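Local atomic coordinates of deoxyhypusine synthase, putative (Entamoeba histolytica, PDB entry 7L9R), a protein that probably acts as a deoxyhypusine synthase, which in this family transfers the aminobutyl group of spermidine to a lysine of eIF5A in an NAD-dependent reaction. Residues E172-I177 / T232-I237; E198-N201 / I207-A210. One frame throughout, in Å; residues are numbered along the deposited sequence.

Interaction 1 (E172-I177 / T232-I237); sequences EFILDI and TELNEI
Ile-174 meets Leu-234 first, through its CG2 methyl, which lies 3.7 Å from Leu-234 CD1. Its CB is almost as near that methyl, so CD1 rests against the base of the isoleucine and not against its far end. The torsion accounts for this: chi1 of -68° sets CG1 beside the backbone N and leaves CG2, the branch that meets Leu-234, anti to it. One residue on, the CD1 and CD2 atoms of Leu-175 both stand 3.9 Å from Leu-234 CD2, which therefore sits against the fork and not against a single branch. Leu-234 CD1 thus lies mainly on Ile-174 and CD2 on Leu-175. This is a small apolar helix-to-helix contact at the periphery of the chain, one leucine set against two consecutive residues; it buries 135 Å², and the CA atoms of Leu-175 and Leu-234 remain 8.6 Å apart. Leu-175 lies at its partly exposed margin. Glu-233, next to Leu-234 in the chain, forms salt bridges with Lys-167 and Lys-171, earlier on helix 160-179. Ile-174 also packs on Phe-227, Cys-230 and Ile-231, touching more of helix 226-237 than Leu-234 alone, while Phe-173 and Ile-177 touch helix 189-200.

Interaction 2 (E198-N201 / I207-A210); sequences ERLN and ITWA
A corner between two consecutive helices joined by a short loop brings Leu-200 and Asn-201, at the C-terminal end of helix 189-200, against Ile-207 and Thr-208, in the first turn of helix 206-212. Three observations support this reading. First, Asn-201 has left-handed backbone angles (phi 54°), marking where the chain leaves the helix, and its CA comes within 5.6 Å of Thr-208 CA. Second, the Thr-208 side chain points at this turn: OG1 lies 3.3 Å from Asn-201 N, and the CG2 methyl packs 3.9 Å from Asn-201 CA. Third, the same hydroxyl is hydrogen-bonded to Gly-197 O, Asp-202 N and Ser-205 OG, partners belonging to the last turn of the first helix and to the linker. A single buried hydroxyl therefore links the end of one helix to the loop that leads into the next.

The apolar half is carried by Leu-200 and Ile-207. With CG anti to the backbone N (chi1 -176°), the isobutyl group of Leu-200 reaches toward the second helix, and CD2 meets Ile-207 CD1 at 4.0 Å. Both CG1 and CD1 of the longer Ile-207 branch lie against Leu-200 CD2, CG1 at 4.1 Å. The CA-CB bond of Ile-207 does not aim at 198-201; chi1 of 64° swings this branch toward the leucine. Leu-200 also lies against the hydroxyl, its CB 3.9 Å from Thr-208 OG1, and its chain crosses those of both Ile-207 and Thr-208 at about a right angle. In all, 184 Å² is buried.

Helix 124-130 closes this apolar corner, with Ile-129 touching both Leu-200 and Ile-207, and Asp-128 accepting a hydrogen bond from Ile-207 N. Trp-169 of helix 160-179 also packs on Leu-200, while Trp-209 reaches across to helix 102-111.

In the fold
Along the chain the order is 172-177, 198-201, 207-210, 232-237, so interaction 2 falls wholly between the two halves of interaction 1. Their centres are 20 Å apart, on the same side of the chain's centre; interaction 1 is peripheral, about 27 Å from that centre, and interaction 2 about 15 Å. Consecutive helices 160-179 and 189-200 connect them: Asp-176 OD2 makes a 2.6 Å salt bridge with Arg-199 NH2, and Phe-173 CD1 packs 3.7 Å from Arg-199 CD. Helix 206-212 then leads to strand 216-218, an outermost strand, within this chain, of the parallel sheet. The helical region between 160 and 237 is thus tied together at two levels, interaction 2 nearer the chain's centre and interaction 1 farther out.

Interaction 1 (E172-I177 / T232-I237)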
loop_
_atom_site.group_PDB
_atom_site.type_symbol
_atom_site.label_atom_id
_atom_site.label_comp_id
_atom_site.label_asym_id
_atom_site.label_seq_id
_atom_site.Cartn_x
_atom_site.Cartn_y
_atom_site.Cartn_z
ATOM N N GLU B 172 9.863 20.662 33.760
ATOM C CA GLU B 172 10.052 21.954 34.408
ATOM C C GLU B 172 9.080 22.988 33.857
ATOM O O GLU B 172 8.538 23.805 34.609
ATOM C CB GLU B 172 11.500 22.418 34.245
ATOM C CG GLU B 172 12.507 21.542 34.972
ATOM C CD GLU B 172 13.922 22.062 34.854
ATOM O OE1 GLU B 172 14.104 23.300 34.889
ATOM O OE2 GLU B 172 14.853 21.237 34.730
ATOM N N PHE B 173 8.823 22.941 32.547
ATOM C CA PHE B 173 7.838 23.835 31.950
ATOM C C PHE B 173 6.442 23.571 32.505
ATOM O O PHE B 173 5.711 24.511 32.838
ATOM C CB PHE B 173 7.870 23.681 30.428
ATOM C CG PHE B 173 6.673 24.256 29.723
ATOM C CD1 PHE B 173 6.561 25.621 29.505
ATOM C CD2 PHE B 173 5.684 23.419 29.226
ATOM C CE1 PHE B 173 5.463 26.147 28.835
ATOM C CE2 PHE B 173 4.585 23.933 28.558
ATOM C CZ PHE B 173 4.475 25.297 28.357
ATOM N N ILE B 174 6.058 22.300 32.620
ATOM C CA ILE B 174 4.736 21.972 33.143
ATOM C C ILE B 174 4.604 22.453 34.583
ATOM O O ILE B 174 3.573 23.008 34.981
ATOM C CB ILE B 174 4.478 20.459 33.017
ATOM C CG1 ILE B 174 4.352 20.075 31.543
ATOM C CG2 ILE B 174 3.206 20.073 33.764
ATOM C CD1 ILE B 174 4.425 18.584 31.282
ATOM N N LEU B 175 5.648 22.248 35.387
ATOM C CA LEU B 175 5.612 22.683 36.779
ATOM C C LEU B 175 5.641 24.204 36.903
ATOM O O LEU B 175 5.037 24.758 37.829
ATOM C CB LEU B 175 6.777 22.066 37.550
ATOM C CG LEU B 175 6.731 20.552 37.733
ATOM C CD1 LEU B 175 8.040 20.052 38.331
ATOM C CD2 LEU B 175 5.544 20.153 38.595
ATOM N N ASP B 176 6.342 24.895 35.998
ATOM C CA ASP B 176 6.371 26.355 36.052
ATOM C C ASP B 176 4.993 26.942 35.789
ATOM O O ASP B 176 4.634 27.974 36.368
ATOM C CB ASP B 176 7.393 26.927 35.071
ATOM C CG ASP B 176 8.783 27.025 35.672
ATOM O OD1 ASP B 176 9.004 26.459 36.764
ATOM O OD2 ASP B 176 9.651 27.689 35.067
ATOM N N ILE B 177 4.215 26.322 34.896
ATOM C CA ILE B 177 2.872 26.828 34.637
ATOM C C ILE B 177 2.035 26.771 35.903
ATOM O O ILE B 177 1.304 27.716 36.230
ATOM C CB ILE B 177 2.200 26.019 33.514
ATOM C CG1 ILE B 177 2.874 26.265 32.171
ATOM C CG2 ILE B 177 0.710 26.317 33.465
ATOM C CD1 ILE B 177 2.293 25.419 31.086
ATOM N N THR B 232 2.041 12.298 32.705
ATOM C CA THR B 232 1.753 11.069 33.438
ATOM C C THR B 232 2.784 10.831 34.535
ATOM O O THR B 232 2.431 10.511 35.677
ATOM C CB THR B 232 1.730 9.888 32.467
ATOM O OG1 THR B 232 0.644 10.039 31.543
ATOM C CG2 THR B 232 1.575 8.578 33.223
ATOM N N GLU B 233 4.068 11.005 34.208
ATOM C CA GLU B 233 5.122 10.781 35.192
ATOM C C GLU B 233 5.083 11.824 36.301
ATOM O O GLU B 233 5.232 11.486 37.482
ATOM C CB GLU B 233 6.482 10.768 34.497
ATOM C CG GLU B 233 6.637 9.611 33.529
ATOM C CD GLU B 233 7.934 9.660 32.752
ATOM O OE1 GLU B 233 8.691 10.644 32.904
ATOM O OE2 GLU B 233 8.198 8.705 31.993
ATOM N N LEU B 234 4.860 13.093 35.945
ATOM C CA LEU B 234 4.750 14.131 36.965
ATOM C C LEU B 234 3.594 13.861 37.912
ATOM O O LEU B 234 3.693 14.126 39.116
ATOM C CB LEU B 234 4.575 15.501 36.318
ATOM C CG LEU B 234 5.842 16.268 35.993
ATOM C CD1 LEU B 234 5.486 17.537 35.247
ATOM C CD2 LEU B 234 6.546 16.590 37.297
ATOM N N ASN B 235 2.486 13.345 37.384
ATOM C CA ASN B 235 1.329 13.108 38.231
ATOM C C ASN B 235 1.600 12.000 39.239
ATOM O O ASN B 235 1.103 12.061 40.370
ATOM C CB ASN B 235 0.104 12.786 37.378
ATOM C CG ASN B 235 -1.183 12.963 38.143
ATOM O OD1 ASN B 235 -1.583 14.091 38.444
ATOM N ND2 ASN B 235 -1.837 11.857 38.480
ATOM N N GLU B 236 2.425 11.012 38.868
ATOM C CA GLU B 236 2.718 9.906 39.771
ATOM C C GLU B 236 3.392 10.376 41.049
ATOM O O GLU B 236 3.362 9.657 42.047
ATOM C CB GLU B 236 3.608 8.874 39.073
ATOM N N ILE B 237 4.009 11.555 41.032
ATOM C CA ILE B 237 4.599 12.168 42.216
ATOM C C ILE B 237 3.625 13.189 42.781
ATOM O O ILE B 237 2.948 12.949 43.788
ATOM C CB ILE B 237 5.938 12.853 41.888
ATOM C CG1 ILE B 237 6.896 11.879 41.201
ATOM C CG2 ILE B 237 6.549 13.441 43.149
ATOM C CD1 ILE B 237 8.089 12.561 40.567
#

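Interaction 2 (E198-N201 / I207-A210)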
loop_
_atom_site.group_PDB
_atom_site.type_symbol
_atom_site.label_atom_id
_atom_site.label_comp_id
_atom_site.label_asym_id
_atom_site.label_seq_id
_atom_site.Cartn_x
_atom_site.Cartn_y
_atom_site.Cartn_z
ATOM N N GLU B 198 8.581 30.539 23.312
ATOM C CA GLU B 198 9.176 31.667 24.022
ATOM C C GLU B 198 10.152 31.193 25.088
ATOM O O GLU B 198 11.195 31.817 25.304
ATOM C CB GLU B 198 8.085 32.536 24.652
ATOM C CG GLU B 198 7.096 33.107 23.645
ATOM C CD GLU B 198 5.863 33.738 24.292
ATOM O OE1 GLU B 198 5.464 33.313 25.404
ATOM O OE2 GLU B 198 5.298 34.674 23.679
ATOM N N ARG B 199 9.825 30.098 25.773
ATOM C CA ARG B 199 10.706 29.595 26.821
ATOM C C ARG B 199 11.985 29.011 26.233
ATOM O O ARG B 199 13.071 29.193 26.793
ATOM C CB ARG B 199 9.965 28.545 27.651
ATOM C CG ARG B 199 10.726 28.046 28.860
ATOM C CD ARG B 199 10.029 26.836 29.470
ATOM N NE ARG B 199 10.626 26.472 30.748
ATOM C CZ ARG B 199 10.180 26.888 31.924
ATOM N NH1 ARG B 199 9.116 27.670 32.021
ATOM N NH2 ARG B 199 10.830 26.530 33.029
ATOM N N LEU B 200 11.871 28.297 25.112
ATOM C CA LEU B 200 13.030 27.646 24.511
ATOM C C LEU B 200 14.033 28.675 23.996
ATOM O O LEU B 200 15.240 28.557 24.244
ATOM C CB LEU B 200 12.573 26.729 23.379
ATOM C CG LEU B 200 13.650 25.896 22.694
ATOM C CD1 LEU B 200 14.293 24.945 23.698
ATOM C CD2 LEU B 200 13.064 25.140 21.514
ATOM N N ASN B 201 13.547 29.687 23.274
ATOM C CA ASN B 201 14.355 30.827 22.847
ATOM C C ASN B 201 15.606 30.370 22.101
ATOM O O ASN B 201 16.731 30.758 22.418
ATOM C CB ASN B 201 14.714 31.706 24.039
ATOM C CG ASN B 201 15.305 33.036 23.627
ATOM O OD1 ASN B 201 14.963 33.592 22.581
ATOM N ND2 ASN B 201 16.208 33.552 24.448
ATOM N N ILE B 207 9.478 26.223 16.800
ATOM C CA ILE B 207 8.504 26.831 17.709
ATOM C C ILE B 207 8.966 28.200 18.202
ATOM O O ILE B 207 8.137 29.091 18.427
ATOM C CB ILE B 207 8.168 25.902 18.895
ATOM C CG1 ILE B 207 9.396 25.663 19.775
ATOM C CG2 ILE B 207 7.579 24.586 18.396
ATOM C CD1 ILE B 207 9.078 24.901 21.038
ATOM N N THR B 208 10.271 28.417 18.367
ATOM C CA THR B 208 10.712 29.747 18.780
ATOM C C THR B 208 10.369 30.786 17.721
ATOM O O THR B 208 9.883 31.877 18.044
ATOM C CB THR B 208 12.210 29.762 19.074
ATOM O OG1 THR B 208 12.488 28.954 20.229
ATOM C CG2 THR B 208 12.687 31.194 19.316
ATOM N N TRP B 209 10.597 30.457 16.449
ATOM C CA TRP B 209 10.284 31.394 15.374
ATOM C C TRP B 209 8.782 31.519 15.152
ATOM O O TRP B 209 8.315 32.570 14.701
ATOM C CB TRP B 209 10.983 30.971 14.084
ATOM C CG TRP B 209 12.416 31.430 14.010
ATOM C CD1 TRP B 209 13.530 30.664 14.179
ATOM C CD2 TRP B 209 12.880 32.762 13.757
ATOM N NE1 TRP B 209 14.655 31.429 14.045
ATOM C CE2 TRP B 209 14.287 32.723 13.784
ATOM C CE3 TRP B 209 12.242 33.982 13.509
ATOM C CZ2 TRP B 209 15.075 33.859 13.573
ATOM C CZ3 TRP B 209 13.030 35.118 13.295
ATOM C CH2 TRP B 209 14.429 35.042 13.325
ATOM N N ALA B 210 8.014 30.467 15.442
ATOM C CA ALA B 210 6.565 30.593 15.331
ATOM C C ALA B 210 6.018 31.546 16.383
ATOM O O ALA B 210 5.115 32.342 16.101
ATOM C CB ALA B 210 5.903 29.225 15.437
#